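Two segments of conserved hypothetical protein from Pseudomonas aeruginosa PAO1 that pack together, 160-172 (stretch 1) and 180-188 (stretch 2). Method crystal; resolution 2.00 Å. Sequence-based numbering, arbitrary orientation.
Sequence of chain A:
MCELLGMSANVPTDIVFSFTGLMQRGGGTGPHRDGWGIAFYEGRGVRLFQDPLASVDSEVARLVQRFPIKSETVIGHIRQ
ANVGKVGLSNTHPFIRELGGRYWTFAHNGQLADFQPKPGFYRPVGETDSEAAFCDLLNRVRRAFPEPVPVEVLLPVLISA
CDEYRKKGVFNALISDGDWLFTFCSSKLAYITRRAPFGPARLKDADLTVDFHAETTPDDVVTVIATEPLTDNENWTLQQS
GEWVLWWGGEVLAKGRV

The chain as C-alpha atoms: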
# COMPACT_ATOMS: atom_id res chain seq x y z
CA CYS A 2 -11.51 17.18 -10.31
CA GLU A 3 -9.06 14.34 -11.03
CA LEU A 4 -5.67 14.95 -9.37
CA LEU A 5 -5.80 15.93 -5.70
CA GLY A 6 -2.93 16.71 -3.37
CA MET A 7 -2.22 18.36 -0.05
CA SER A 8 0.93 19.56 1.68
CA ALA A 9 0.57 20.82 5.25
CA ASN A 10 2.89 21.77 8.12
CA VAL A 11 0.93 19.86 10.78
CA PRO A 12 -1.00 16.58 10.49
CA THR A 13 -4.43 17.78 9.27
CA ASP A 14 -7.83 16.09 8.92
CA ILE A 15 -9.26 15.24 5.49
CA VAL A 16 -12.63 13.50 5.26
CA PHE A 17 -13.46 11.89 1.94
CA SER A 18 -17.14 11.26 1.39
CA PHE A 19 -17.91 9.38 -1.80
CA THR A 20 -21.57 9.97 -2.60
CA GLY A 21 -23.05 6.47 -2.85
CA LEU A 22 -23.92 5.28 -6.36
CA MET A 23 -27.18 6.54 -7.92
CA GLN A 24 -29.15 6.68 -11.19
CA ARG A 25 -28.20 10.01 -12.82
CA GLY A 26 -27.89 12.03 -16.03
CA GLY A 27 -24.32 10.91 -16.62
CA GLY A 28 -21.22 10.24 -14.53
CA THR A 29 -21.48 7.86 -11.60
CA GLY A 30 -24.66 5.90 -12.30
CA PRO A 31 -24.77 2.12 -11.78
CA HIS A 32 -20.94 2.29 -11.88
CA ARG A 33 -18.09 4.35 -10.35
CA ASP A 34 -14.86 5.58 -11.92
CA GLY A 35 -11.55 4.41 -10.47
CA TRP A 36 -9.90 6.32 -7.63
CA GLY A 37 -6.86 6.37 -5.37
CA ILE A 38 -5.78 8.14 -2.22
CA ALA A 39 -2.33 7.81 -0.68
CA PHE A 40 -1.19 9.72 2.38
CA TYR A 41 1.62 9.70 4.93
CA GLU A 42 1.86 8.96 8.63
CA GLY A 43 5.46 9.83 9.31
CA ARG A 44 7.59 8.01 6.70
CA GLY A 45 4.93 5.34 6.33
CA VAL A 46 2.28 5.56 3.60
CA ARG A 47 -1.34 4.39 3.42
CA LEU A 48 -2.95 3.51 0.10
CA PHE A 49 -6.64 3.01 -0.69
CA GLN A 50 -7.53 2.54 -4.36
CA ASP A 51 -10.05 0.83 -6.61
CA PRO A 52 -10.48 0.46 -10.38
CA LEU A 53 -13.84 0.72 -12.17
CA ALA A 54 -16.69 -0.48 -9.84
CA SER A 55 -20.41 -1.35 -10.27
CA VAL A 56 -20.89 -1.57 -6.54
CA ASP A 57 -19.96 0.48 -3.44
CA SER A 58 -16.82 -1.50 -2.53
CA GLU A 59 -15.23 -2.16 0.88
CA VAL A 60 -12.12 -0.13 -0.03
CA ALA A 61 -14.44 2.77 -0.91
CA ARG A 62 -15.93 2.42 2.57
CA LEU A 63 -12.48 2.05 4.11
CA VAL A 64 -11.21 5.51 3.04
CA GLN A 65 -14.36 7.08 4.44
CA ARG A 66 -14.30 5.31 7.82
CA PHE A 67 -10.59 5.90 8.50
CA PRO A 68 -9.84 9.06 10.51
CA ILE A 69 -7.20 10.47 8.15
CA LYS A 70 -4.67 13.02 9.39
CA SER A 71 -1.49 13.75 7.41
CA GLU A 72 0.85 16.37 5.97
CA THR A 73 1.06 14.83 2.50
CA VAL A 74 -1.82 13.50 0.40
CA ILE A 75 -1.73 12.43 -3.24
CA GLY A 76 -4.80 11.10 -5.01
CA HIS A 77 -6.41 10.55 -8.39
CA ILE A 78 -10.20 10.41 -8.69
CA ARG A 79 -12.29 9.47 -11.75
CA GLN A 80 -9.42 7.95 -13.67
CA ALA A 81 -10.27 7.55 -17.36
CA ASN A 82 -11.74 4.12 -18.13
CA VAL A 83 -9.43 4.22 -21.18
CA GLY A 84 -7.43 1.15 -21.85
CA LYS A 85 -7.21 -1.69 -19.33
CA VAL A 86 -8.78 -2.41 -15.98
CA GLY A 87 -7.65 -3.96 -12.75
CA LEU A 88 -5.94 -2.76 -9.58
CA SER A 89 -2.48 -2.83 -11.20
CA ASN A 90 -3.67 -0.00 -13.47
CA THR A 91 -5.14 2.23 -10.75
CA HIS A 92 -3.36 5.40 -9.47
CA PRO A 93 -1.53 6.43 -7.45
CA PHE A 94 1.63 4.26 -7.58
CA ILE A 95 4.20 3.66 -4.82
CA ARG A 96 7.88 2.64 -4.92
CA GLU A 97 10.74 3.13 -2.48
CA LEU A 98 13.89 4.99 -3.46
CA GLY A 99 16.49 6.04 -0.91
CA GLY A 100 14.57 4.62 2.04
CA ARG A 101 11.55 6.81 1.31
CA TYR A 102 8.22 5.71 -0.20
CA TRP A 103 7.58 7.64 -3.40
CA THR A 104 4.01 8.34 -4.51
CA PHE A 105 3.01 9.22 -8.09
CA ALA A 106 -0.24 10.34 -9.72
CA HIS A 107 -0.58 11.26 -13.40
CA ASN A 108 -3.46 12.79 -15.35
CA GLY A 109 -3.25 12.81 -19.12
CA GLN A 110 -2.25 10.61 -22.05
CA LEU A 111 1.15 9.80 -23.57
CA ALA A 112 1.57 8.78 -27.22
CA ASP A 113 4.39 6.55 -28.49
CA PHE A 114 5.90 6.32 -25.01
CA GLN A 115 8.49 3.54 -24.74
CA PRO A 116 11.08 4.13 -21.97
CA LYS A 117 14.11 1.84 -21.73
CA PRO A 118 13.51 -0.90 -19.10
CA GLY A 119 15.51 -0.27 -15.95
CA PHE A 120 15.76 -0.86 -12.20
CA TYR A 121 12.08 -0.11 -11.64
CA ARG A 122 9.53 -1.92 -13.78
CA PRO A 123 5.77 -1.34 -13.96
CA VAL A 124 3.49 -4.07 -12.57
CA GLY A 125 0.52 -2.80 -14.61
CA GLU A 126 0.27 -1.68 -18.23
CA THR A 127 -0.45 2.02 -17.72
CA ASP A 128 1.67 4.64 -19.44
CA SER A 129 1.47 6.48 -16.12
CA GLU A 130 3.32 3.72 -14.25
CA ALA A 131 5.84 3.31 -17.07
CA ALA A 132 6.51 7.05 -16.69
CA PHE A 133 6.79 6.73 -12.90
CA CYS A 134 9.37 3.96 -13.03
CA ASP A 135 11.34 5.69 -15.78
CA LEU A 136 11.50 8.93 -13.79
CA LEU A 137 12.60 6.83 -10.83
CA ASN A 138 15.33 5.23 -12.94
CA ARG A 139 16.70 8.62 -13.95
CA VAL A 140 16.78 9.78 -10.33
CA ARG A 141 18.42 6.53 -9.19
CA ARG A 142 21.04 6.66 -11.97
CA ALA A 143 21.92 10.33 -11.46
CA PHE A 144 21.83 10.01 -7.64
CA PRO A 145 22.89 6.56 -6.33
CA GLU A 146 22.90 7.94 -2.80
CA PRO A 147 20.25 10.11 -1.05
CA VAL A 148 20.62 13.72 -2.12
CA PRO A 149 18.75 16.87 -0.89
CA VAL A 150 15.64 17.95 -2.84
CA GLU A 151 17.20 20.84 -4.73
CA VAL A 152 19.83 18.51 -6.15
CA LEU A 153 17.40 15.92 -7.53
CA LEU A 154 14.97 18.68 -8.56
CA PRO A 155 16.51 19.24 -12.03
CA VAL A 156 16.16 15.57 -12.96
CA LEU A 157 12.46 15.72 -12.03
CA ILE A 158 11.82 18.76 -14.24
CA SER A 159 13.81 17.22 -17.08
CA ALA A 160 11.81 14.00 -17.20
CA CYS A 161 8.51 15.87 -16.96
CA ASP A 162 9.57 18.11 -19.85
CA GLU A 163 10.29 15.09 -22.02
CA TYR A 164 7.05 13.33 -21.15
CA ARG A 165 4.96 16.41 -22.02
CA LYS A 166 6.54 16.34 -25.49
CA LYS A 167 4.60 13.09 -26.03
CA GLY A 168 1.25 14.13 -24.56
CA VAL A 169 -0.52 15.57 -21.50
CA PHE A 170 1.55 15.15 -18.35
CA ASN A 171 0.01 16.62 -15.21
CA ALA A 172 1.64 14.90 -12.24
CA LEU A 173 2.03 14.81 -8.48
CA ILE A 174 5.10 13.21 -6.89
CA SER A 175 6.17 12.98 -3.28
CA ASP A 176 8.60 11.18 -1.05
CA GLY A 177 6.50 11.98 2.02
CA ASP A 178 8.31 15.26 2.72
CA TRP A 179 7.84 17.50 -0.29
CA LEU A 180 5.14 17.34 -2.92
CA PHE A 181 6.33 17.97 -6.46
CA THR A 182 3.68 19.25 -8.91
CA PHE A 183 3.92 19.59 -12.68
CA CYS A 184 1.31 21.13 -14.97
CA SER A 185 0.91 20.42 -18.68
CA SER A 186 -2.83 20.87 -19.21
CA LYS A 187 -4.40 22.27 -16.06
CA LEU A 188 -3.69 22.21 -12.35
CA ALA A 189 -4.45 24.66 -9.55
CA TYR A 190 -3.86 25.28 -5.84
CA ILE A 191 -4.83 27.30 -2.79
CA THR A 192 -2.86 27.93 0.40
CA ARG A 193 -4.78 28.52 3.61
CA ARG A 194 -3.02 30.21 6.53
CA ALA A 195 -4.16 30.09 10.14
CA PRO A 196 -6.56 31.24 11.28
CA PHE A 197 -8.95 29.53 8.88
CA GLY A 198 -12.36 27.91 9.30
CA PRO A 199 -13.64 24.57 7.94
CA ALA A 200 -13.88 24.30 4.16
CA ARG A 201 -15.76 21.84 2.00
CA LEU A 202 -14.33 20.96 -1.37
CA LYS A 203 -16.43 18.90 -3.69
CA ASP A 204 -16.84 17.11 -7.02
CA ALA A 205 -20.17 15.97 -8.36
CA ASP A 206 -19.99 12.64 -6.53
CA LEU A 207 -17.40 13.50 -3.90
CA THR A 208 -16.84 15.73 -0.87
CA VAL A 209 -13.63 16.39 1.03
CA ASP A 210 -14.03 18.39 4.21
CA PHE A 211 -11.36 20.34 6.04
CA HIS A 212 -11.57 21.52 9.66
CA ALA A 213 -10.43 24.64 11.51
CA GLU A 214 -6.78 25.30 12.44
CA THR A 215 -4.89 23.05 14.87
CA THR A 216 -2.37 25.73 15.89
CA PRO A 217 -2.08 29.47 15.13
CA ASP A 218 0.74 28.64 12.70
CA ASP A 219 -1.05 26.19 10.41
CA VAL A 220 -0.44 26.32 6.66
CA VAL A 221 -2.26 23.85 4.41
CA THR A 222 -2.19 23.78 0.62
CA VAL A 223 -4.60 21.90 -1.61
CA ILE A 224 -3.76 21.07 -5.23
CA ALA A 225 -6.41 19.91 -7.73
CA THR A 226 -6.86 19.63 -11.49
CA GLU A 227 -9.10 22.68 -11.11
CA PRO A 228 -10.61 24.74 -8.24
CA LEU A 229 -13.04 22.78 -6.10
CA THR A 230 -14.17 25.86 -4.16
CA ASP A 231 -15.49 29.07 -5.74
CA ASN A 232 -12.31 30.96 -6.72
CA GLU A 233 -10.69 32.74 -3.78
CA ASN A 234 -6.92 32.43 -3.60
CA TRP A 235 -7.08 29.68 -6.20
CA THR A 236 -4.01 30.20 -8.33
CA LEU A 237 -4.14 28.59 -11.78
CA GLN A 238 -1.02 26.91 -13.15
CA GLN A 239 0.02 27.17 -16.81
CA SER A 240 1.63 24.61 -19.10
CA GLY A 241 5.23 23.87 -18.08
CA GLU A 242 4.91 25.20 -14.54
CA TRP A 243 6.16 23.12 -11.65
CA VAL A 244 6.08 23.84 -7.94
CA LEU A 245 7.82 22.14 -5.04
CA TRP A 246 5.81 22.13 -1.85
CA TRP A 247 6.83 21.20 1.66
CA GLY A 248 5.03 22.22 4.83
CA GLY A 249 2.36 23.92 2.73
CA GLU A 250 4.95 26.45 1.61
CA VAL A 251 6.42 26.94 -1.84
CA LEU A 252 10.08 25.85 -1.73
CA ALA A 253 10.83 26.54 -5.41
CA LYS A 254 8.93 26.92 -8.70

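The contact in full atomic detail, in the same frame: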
# COMPACT_ATOMS: atom_id res chain seq x y z
N ALA A 160 12.66 15.12 -16.81
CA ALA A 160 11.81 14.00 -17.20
C ALA A 160 10.40 14.45 -17.55
O ALA A 160 9.81 13.98 -18.52
CB ALA A 160 11.78 12.96 -16.09
N CYS A 161 9.85 15.35 -16.73
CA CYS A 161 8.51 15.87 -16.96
C CYS A 161 8.43 16.60 -18.30
O CYS A 161 7.44 16.48 -19.02
CB CYS A 161 8.09 16.79 -15.83
SG CYS A 161 7.62 15.92 -14.31
N ASP A 162 9.48 17.36 -18.60
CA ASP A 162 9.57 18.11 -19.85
C ASP A 162 9.51 17.17 -21.05
O ASP A 162 8.84 17.45 -22.05
CB ASP A 162 10.87 18.90 -19.91
CG ASP A 162 10.69 20.37 -19.58
OD1 ASP A 162 9.75 20.98 -20.14
OD2 ASP A 162 11.49 20.91 -18.79
N GLU A 163 10.25 16.08 -20.96
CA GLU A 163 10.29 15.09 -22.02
C GLU A 163 8.97 14.37 -22.21
O GLU A 163 8.59 14.05 -23.33
CB GLU A 163 11.38 14.05 -21.75
CG GLU A 163 12.74 14.41 -22.29
CD GLU A 163 13.59 13.19 -22.51
OE1 GLU A 163 13.16 12.32 -23.31
OE2 GLU A 163 14.68 13.08 -21.89
N TYR A 164 8.32 14.03 -21.10
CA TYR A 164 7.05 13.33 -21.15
C TYR A 164 5.95 14.20 -21.77
O TYR A 164 5.11 13.70 -22.51
CB TYR A 164 6.62 12.88 -19.74
CG TYR A 164 7.62 12.00 -19.02
CD1 TYR A 164 8.51 11.19 -19.73
CD2 TYR A 164 7.70 12.00 -17.63
CE1 TYR A 164 9.45 10.41 -19.07
CE2 TYR A 164 8.63 11.23 -16.96
CZ TYR A 164 9.51 10.44 -17.68
OH TYR A 164 10.47 9.71 -17.03
N ARG A 165 5.97 15.50 -21.48
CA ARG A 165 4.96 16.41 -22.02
C ARG A 165 5.12 16.61 -23.53
O ARG A 165 4.21 17.10 -24.20
CB ARG A 165 4.98 17.76 -21.27
CG ARG A 165 6.01 18.78 -21.72
CD ARG A 165 6.22 19.80 -20.61
NE ARG A 165 6.39 21.18 -21.08
CZ ARG A 165 5.38 21.98 -21.43
NH1 ARG A 165 5.62 23.22 -21.83
NH2 ARG A 165 4.13 21.53 -21.38
N LYS A 166 6.28 16.24 -24.06
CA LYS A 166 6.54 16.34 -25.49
C LYS A 166 5.78 15.22 -26.21
O LYS A 166 5.58 15.28 -27.43
CB LYS A 166 8.06 16.27 -25.75
CG LYS A 166 8.48 16.11 -27.22
CD LYS A 166 8.68 14.64 -27.58
CE LYS A 166 8.90 14.43 -29.07
NZ LYS A 166 8.99 12.97 -29.39
N LYS A 167 5.35 14.21 -25.46
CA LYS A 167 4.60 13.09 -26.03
C LYS A 167 3.12 13.04 -25.64
O LYS A 167 2.42 12.08 -25.97
CB LYS A 167 5.27 11.76 -25.69
CG LYS A 167 6.53 11.49 -26.50
CD LYS A 167 7.24 10.22 -26.06
CE LYS A 167 8.56 10.04 -26.79
NZ LYS A 167 9.40 8.95 -26.21
N GLY A 168 2.64 14.08 -24.97
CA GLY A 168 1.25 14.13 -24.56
C GLY A 168 1.01 14.97 -23.31
O GLY A 168 1.87 15.76 -22.93
N VAL A 169 -0.17 14.83 -22.72
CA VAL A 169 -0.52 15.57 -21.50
C VAL A 169 0.15 14.91 -20.30
O VAL A 169 -0.02 13.71 -20.07
CB VAL A 169 -2.05 15.58 -21.25
CG1 VAL A 169 -2.37 16.29 -19.93
CG2 VAL A 169 -2.78 16.25 -22.41
N PHE A 170 0.89 15.70 -19.53
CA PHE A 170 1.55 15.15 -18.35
C PHE A 170 1.41 16.00 -17.10
O PHE A 170 2.31 16.76 -16.74
CB PHE A 170 3.02 14.86 -18.63
CG PHE A 170 3.66 13.98 -17.58
CD1 PHE A 170 3.36 12.62 -17.51
CD2 PHE A 170 4.56 14.52 -16.65
CE1 PHE A 170 3.94 11.81 -16.53
CE2 PHE A 170 5.13 13.72 -15.68
CZ PHE A 170 4.83 12.36 -15.62
N ASN A 171 0.25 15.90 -16.45
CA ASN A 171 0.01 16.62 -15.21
C ASN A 171 0.37 15.56 -14.18
O ASN A 171 -0.10 14.42 -14.29
CB ASN A 171 -1.47 17.00 -15.10
CG ASN A 171 -1.93 17.89 -16.24
OD1 ASN A 171 -1.50 19.04 -16.35
ND2 ASN A 171 -2.78 17.35 -17.10
N ALA A 172 1.23 15.89 -13.23
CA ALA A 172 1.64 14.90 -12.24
C ALA A 172 1.88 15.42 -10.85
O ALA A 172 2.10 16.61 -10.64
CB ALA A 172 2.87 14.16 -12.75
N LEU A 180 6.13 17.76 -1.96
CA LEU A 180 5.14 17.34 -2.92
C LEU A 180 5.43 18.09 -4.20
O LEU A 180 5.20 19.29 -4.27
CB LEU A 180 3.74 17.65 -2.40
CG LEU A 180 2.50 17.39 -3.26
CD1 LEU A 180 2.65 16.13 -4.07
CD2 LEU A 180 1.30 17.28 -2.35
N PHE A 181 6.00 17.39 -5.17
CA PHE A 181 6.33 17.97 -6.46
C PHE A 181 5.08 18.01 -7.34
O PHE A 181 4.36 17.03 -7.46
CB PHE A 181 7.43 17.16 -7.13
CG PHE A 181 7.84 17.68 -8.48
CD1 PHE A 181 7.57 16.95 -9.63
CD2 PHE A 181 8.53 18.87 -8.59
CE1 PHE A 181 7.98 17.40 -10.87
CE2 PHE A 181 8.94 19.34 -9.84
CZ PHE A 181 8.67 18.60 -10.98
N THR A 182 4.81 19.16 -7.97
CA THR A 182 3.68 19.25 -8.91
C THR A 182 4.24 19.70 -10.27
O THR A 182 5.26 20.39 -10.37
CB THR A 182 2.55 20.26 -8.55
OG1 THR A 182 2.98 21.60 -8.78
CG2 THR A 182 2.17 20.10 -7.13
N PHE A 183 3.57 19.26 -11.30
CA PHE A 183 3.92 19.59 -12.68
C PHE A 183 2.63 19.73 -13.48
O PHE A 183 1.79 18.84 -13.48
CB PHE A 183 4.81 18.52 -13.33
CG PHE A 183 5.32 18.91 -14.69
CD1 PHE A 183 6.47 19.69 -14.82
CD2 PHE A 183 4.65 18.51 -15.85
CE1 PHE A 183 6.93 20.07 -16.07
CE2 PHE A 183 5.11 18.89 -17.10
CZ PHE A 183 6.25 19.67 -17.22
N CYS A 184 2.50 20.86 -14.17
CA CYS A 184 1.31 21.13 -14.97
C CYS A 184 1.62 21.14 -16.46
O CYS A 184 2.62 21.71 -16.90
CB CYS A 184 0.71 22.46 -14.55
SG CYS A 184 -0.54 23.08 -15.66
N SER A 185 0.76 20.49 -17.23
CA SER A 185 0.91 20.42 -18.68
C SER A 185 -0.38 20.95 -19.31
O SER A 185 -0.35 21.74 -20.26
CB SER A 185 1.14 18.98 -19.12
OG SER A 185 2.33 18.85 -19.87
N SER A 186 -1.50 20.50 -18.76
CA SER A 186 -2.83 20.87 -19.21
C SER A 186 -3.39 21.89 -18.23
O SER A 186 -3.39 23.09 -18.50
CB SER A 186 -3.72 19.62 -19.23
OG SER A 186 -5.01 19.90 -19.74
N LYS A 187 -3.86 21.40 -17.09
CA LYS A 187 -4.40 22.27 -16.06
C LYS A 187 -4.18 21.68 -14.69
O LYS A 187 -4.24 20.46 -14.49
CB LYS A 187 -5.89 22.54 -16.29
CG LYS A 187 -6.73 21.32 -16.63
CD LYS A 187 -8.22 21.56 -16.40
CE LYS A 187 -8.77 22.80 -17.10
NZ LYS A 187 -8.45 24.09 -16.40
N LEU A 188 -3.92 22.57 -13.74
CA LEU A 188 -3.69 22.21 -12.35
C LEU A 188 -3.85 23.53 -11.59
O LEU A 188 -3.63 24.59 -12.14
CB LEU A 188 -2.26 21.67 -12.18
CG LEU A 188 -1.94 20.95 -10.88
CD1 LEU A 188 -2.77 19.68 -10.78
CD2 LEU A 188 -0.45 20.64 -10.84

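How do the two backbones join? Ala-172 and Phe-183 form an antiparallel, hydrogen-bonded pair: Ala-172 N donates to Phe-183 O at 3.0 Å, and Phe-183 N returns a bond to Ala-172 O at 3.1 Å. Their side chains lie on the same face of the sheet. Phe-183 O also receives a CA-H...O contact from Asn-171 CA at 3.3 Å.

How does Phe-183, which covers the most surface, use its ring? One face of the ring meets the helix, where Cys-161 CB sits 3.4 Å from the Phe-183 ring centroid, almost on the ring normal, a CH-pi contact. Cys-161 SG lies over the same ring and also approaches the edge of Phe-181, 3.8 Å from its CE1. At the Phe-183 ring edge, Arg-165 CD comes within 3.4 Å of CZ, and Phe-170 O within 3.1 Å of CD2. This carbonyl oxygen, buried by the contact with no hydrogen-bond partner in the model, meets the edge where ring C-H groups carry slight positive charge.

How does Asn-171 hold the segment after strand 180-183? Its side-chain OD1 accepts two nearly linear hydrogen bonds, from Ser-185 N and Ser-186 N, each 2.8 Å long. One carbonyl thus satisfies two successive amides.

What does Ser-185 add? Its CA-to-CB bond points toward stretch 1; OG lies 3.2 Å from Arg-165 CB, and CB 3.3 Å from Phe-170 N, which packs this segment closely against both residues.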